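Long-range contact in Non-structural polyprotein (Sindbis virus, PDB 4GUA), which probably cleaves the alphavirus replicase polyprotein through its nsP2 cysteine protease, and carries the nsP3 macro and zinc-binding domains: residues H177-V182 and A220-V225. Residues are numbered along the deposited sequence; the frame is centred on the assembly and turned at random.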
ATOM      1  N   HIS A 177      -7.330  22.369  13.211  1.00 84.72           N
ATOM      2  CA  HIS A 177      -7.411  22.159  14.652  1.00 80.17           C
ATOM      3  C   HIS A 177      -6.527  23.127  15.441  1.00 76.64           C
ATOM      4  O   HIS A 177      -5.379  23.377  15.068  1.00 71.15           O
ATOM      5  CB  HIS A 177      -7.030  20.716  14.963  1.00 80.44           C
ATOM      6  CG  HIS A 177      -7.646  19.724  14.029  1.00 78.94           C
ATOM      7  ND1 HIS A 177      -8.949  19.291  14.152  1.00 83.36           N
ATOM      8  CD2 HIS A 177      -7.143  19.098  12.939  1.00 76.50           C
ATOM      9  CE1 HIS A 177      -9.216  18.428  13.189  1.00 82.20           C
ATOM     10  NE2 HIS A 177      -8.138  18.294  12.437  1.00 80.22           N
ATOM     11  N   HIS A 178      -7.072  23.695  16.514  1.00 77.77           N
ATOM     12  CA  HIS A 178      -6.346  24.694  17.294  1.00 79.78           C
ATOM     13  C   HIS A 178      -5.291  24.096  18.224  1.00 79.40           C
ATOM     14  O   HIS A 178      -4.152  24.568  18.257  1.00 76.23           O
ATOM     15  CB  HIS A 178      -7.311  25.543  18.125  1.00 80.67           C
ATOM     16  CG  HIS A 178      -6.623  26.579  18.960  1.00 81.31           C
ATOM     17  ND1 HIS A 178      -5.849  27.580  18.413  1.00 80.37           N
ATOM     18  CD2 HIS A 178      -6.568  26.751  20.302  1.00 79.84           C
ATOM     19  CE1 HIS A 178      -5.356  28.332  19.381  1.00 80.45           C
ATOM     20  NE2 HIS A 178      -5.776  27.850  20.537  1.00 81.57           N
ATOM     21  N   SER A 179      -5.668  23.072  18.985  1.00 84.65           N
ATOM     22  CA  SER A 179      -4.763  22.494  19.975  1.00 88.70           C
ATOM     23  C   SER A 179      -4.067  21.252  19.416  1.00 82.34           C
ATOM     24  O   SER A 179      -4.720  20.287  19.019  1.00 81.61           O
ATOM     25  CB  SER A 179      -5.525  22.152  21.254  1.00 95.68           C
ATOM     26  OG  SER A 179      -4.632  21.797  22.295  1.00 99.96           O
ATOM     27  N   VAL A 180      -2.737  21.280  19.421  1.00 72.04           N
ATOM     28  CA  VAL A 180      -1.931  20.267  18.750  1.00 64.87           C
ATOM     29  C   VAL A 180      -0.888  19.646  19.669  1.00 64.06           C
ATOM     30  O   VAL A 180      -0.176  20.351  20.383  1.00 66.96           O
ATOM     31  CB  VAL A 180      -1.178  20.885  17.554  1.00 64.28           C
ATOM     32  CG1 VAL A 180      -0.423  19.812  16.769  1.00 52.86           C
ATOM     33  CG2 VAL A 180      -2.139  21.629  16.655  1.00 70.85           C
ATOM     34  N   LEU A 181      -0.796  18.321  19.642  1.00 64.18           N
ATOM     35  CA  LEU A 181       0.260  17.611  20.357  1.00 63.38           C
ATOM     36  C   LEU A 181       1.468  17.488  19.446  1.00 63.50           C
ATOM     37  O   LEU A 181       1.343  17.044  18.313  1.00 67.36           O
ATOM     38  CB  LEU A 181      -0.222  16.223  20.771  1.00 61.25           C
ATOM     39  CG  LEU A 181       0.792  15.327  21.477  1.00 58.92           C
ATOM     40  CD1 LEU A 181       1.309  15.973  22.746  1.00 62.17           C
ATOM     41  CD2 LEU A 181       0.139  13.993  21.782  1.00 54.09           C
ATOM     42  N   VAL A 182       2.636  17.891  19.923  1.00 59.72           N
ATOM     43  CA  VAL A 182       3.813  17.914  19.067  1.00 59.09           C
ATOM     44  C   VAL A 182       4.946  17.091  19.664  1.00 57.14           C
ATOM     45  O   VAL A 182       5.390  17.336  20.782  1.00 65.17           O
ATOM     46  CB  VAL A 182       4.287  19.369  18.820  1.00 63.86           C
ATOM     47  CG1 VAL A 182       5.750  19.406  18.389  1.00 70.24           C
ATOM     48  CG2 VAL A 182       3.396  20.051  17.782  1.00 55.72           C
ATOM     49  N   ALA A 220      -3.077  13.389  27.173  1.00 61.07           N
ATOM     50  CA  ALA A 220      -4.465  13.725  26.883  1.00 57.56           C
ATOM     51  C   ALA A 220      -4.713  13.463  25.398  1.00 64.41           C
ATOM     52  O   ALA A 220      -3.806  13.048  24.674  1.00 67.05           O
ATOM     53  CB  ALA A 220      -4.716  15.181  27.191  1.00 54.26           C
ATOM     54  N   ARG A 221      -5.933  13.711  24.933  1.00 61.76           N
ATOM     55  CA  ARG A 221      -6.266  13.447  23.537  1.00 58.04           C
ATOM     56  C   ARG A 221      -6.445  14.735  22.736  1.00 60.95           C
ATOM     57  O   ARG A 221      -7.003  15.714  23.224  1.00 67.09           O
ATOM     58  CB  ARG A 221      -7.517  12.581  23.441  1.00 55.16           C
ATOM     59  CG  ARG A 221      -7.298  11.169  23.909  1.00 58.58           C
ATOM     60  CD  ARG A 221      -8.512  10.302  23.660  1.00 65.38           C
ATOM     61  NE  ARG A 221      -8.441   9.058  24.426  1.00 71.33           N
ATOM     62  CZ  ARG A 221      -7.856   7.941  24.007  1.00 82.54           C
ATOM     63  NH1 ARG A 221      -7.278   7.884  22.809  1.00 92.01           N
ATOM     64  NH2 ARG A 221      -7.852   6.870  24.790  1.00 80.77           N
ATOM     65  N   TYR A 222      -5.973  14.715  21.496  1.00 57.64           N
ATOM     66  CA  TYR A 222      -5.964  15.898  20.652  1.00 58.21           C
ATOM     67  C   TYR A 222      -6.623  15.564  19.330  1.00 65.18           C
ATOM     68  O   TYR A 222      -6.798  14.390  18.998  1.00 64.33           O
ATOM     69  CB  TYR A 222      -4.534  16.363  20.406  1.00 53.16           C
ATOM     70  CG  TYR A 222      -3.804  16.751  21.671  1.00 55.50           C
ATOM     71  CD1 TYR A 222      -3.321  15.781  22.539  1.00 59.87           C
ATOM     72  CD2 TYR A 222      -3.591  18.080  21.992  1.00 54.36           C
ATOM     73  CE1 TYR A 222      -2.650  16.124  23.692  1.00 61.98           C
ATOM     74  CE2 TYR A 222      -2.919  18.434  23.142  1.00 61.88           C
ATOM     75  CZ  TYR A 222      -2.451  17.453  23.991  1.00 65.73           C
ATOM     76  OH  TYR A 222      -1.779  17.803  25.145  1.00 67.62           O
ATOM     77  N   ASP A 223      -7.028  16.595  18.598  1.00 72.42           N
ATOM     78  CA  ASP A 223      -7.582  16.396  17.268  1.00 74.57           C
ATOM     79  C   ASP A 223      -6.476  16.363  16.227  1.00 70.86           C
ATOM     80  O   ASP A 223      -6.672  15.876  15.113  1.00 72.55           O
ATOM     81  CB  ASP A 223      -8.589  17.492  16.954  1.00 78.11           C
ATOM     82  CG  ASP A 223      -9.809  17.411  17.832  1.00 84.56           C
ATOM     83  OD1 ASP A 223     -10.171  16.292  18.241  1.00 83.07           O
ATOM     84  OD2 ASP A 223     -10.404  18.463  18.126  1.00 95.47           O
ATOM     85  N   LEU A 224      -5.301  16.851  16.608  1.00 63.20           N
ATOM     86  CA  LEU A 224      -4.141  16.801  15.739  1.00 59.84           C
ATOM     87  C   LEU A 224      -2.894  16.402  16.507  1.00 61.29           C
ATOM     88  O   LEU A 224      -2.554  17.002  17.530  1.00 63.35           O
ATOM     89  CB  LEU A 224      -3.908  18.147  15.055  1.00 60.47           C
ATOM     90  CG  LEU A 224      -2.718  18.160  14.088  1.00 62.43           C
ATOM     91  CD1 LEU A 224      -2.940  17.173  12.943  1.00 61.25           C
ATOM     92  CD2 LEU A 224      -2.458  19.561  13.544  1.00 62.43           C
ATOM     93  N   VAL A 225      -2.232  15.362  16.016  1.00 61.95           N
ATOM     94  CA  VAL A 225      -0.932  14.963  16.539  1.00 61.65           C
ATOM     95  C   VAL A 225       0.098  15.100  15.430  1.00 57.51           C
ATOM     96  O   VAL A 225      -0.148  14.678  14.315  1.00 61.38           O
ATOM     97  CB  VAL A 225      -0.933  13.506  17.037  1.00 57.31           C
ATOM     98  CG1 VAL A 225       0.458  13.108  17.511  1.00 50.09           C
ATOM     99  CG2 VAL A 225      -1.958  13.325  18.143  1.00 59.56           C
TER
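Leu181 pairs in parallel with Val225, their CA atoms 4.8 Å apart, and the strands are linked here by a nearly straight hydrogen bond from Leu181 N to Leu224 O (3.0 Å, 162° at the hydrogen). Val180 CA also approaches Leu224 O, and Val225 CA approaches Leu181 O, both as CA-H...O contacts. On the face carrying Leu181 and Val225, Tyr222 lays its ring across the leucine: with Tyr222 CG anti to its own carbonyl carbon (chi1 -61°), the ring lies over Leu181 CB, which sits 3.7 Å from the ring centroid, only 14° off the normal, in a CH-pi contact. Leu181 CD2 reaches Tyr222 CD1 and CE1, the two side chains crossing at about a right angle, while Ser179 OG lies near the ring plane, at the CD2-CE2 edge. Through the other face Val180 and Leu224 run side by side, pointing the same way, with Val180 CG2 3.7 Å from Leu224 CD2; Phe175, Val266 and Thr264 also pack on Leu224. Ahead of strand 179-183, the His177 ring has Asp223 O 3.8 Å above its plane, over the centre, and packs against Asp223 CB. The backbone bends at Asp223, whose OD1 is hydrogen-bonded to Asn260 ND2. Strand 194-199 borders 179-183 and strand 263-269 borders 224-227, placing this pair inside a seven-stranded mixed sheet. Its 3-2-1-4-5-7-6 order is that of a Rossmann-like methyltransferase fold, consistent with the methyltransferase-like domain of alphavirus nsP2.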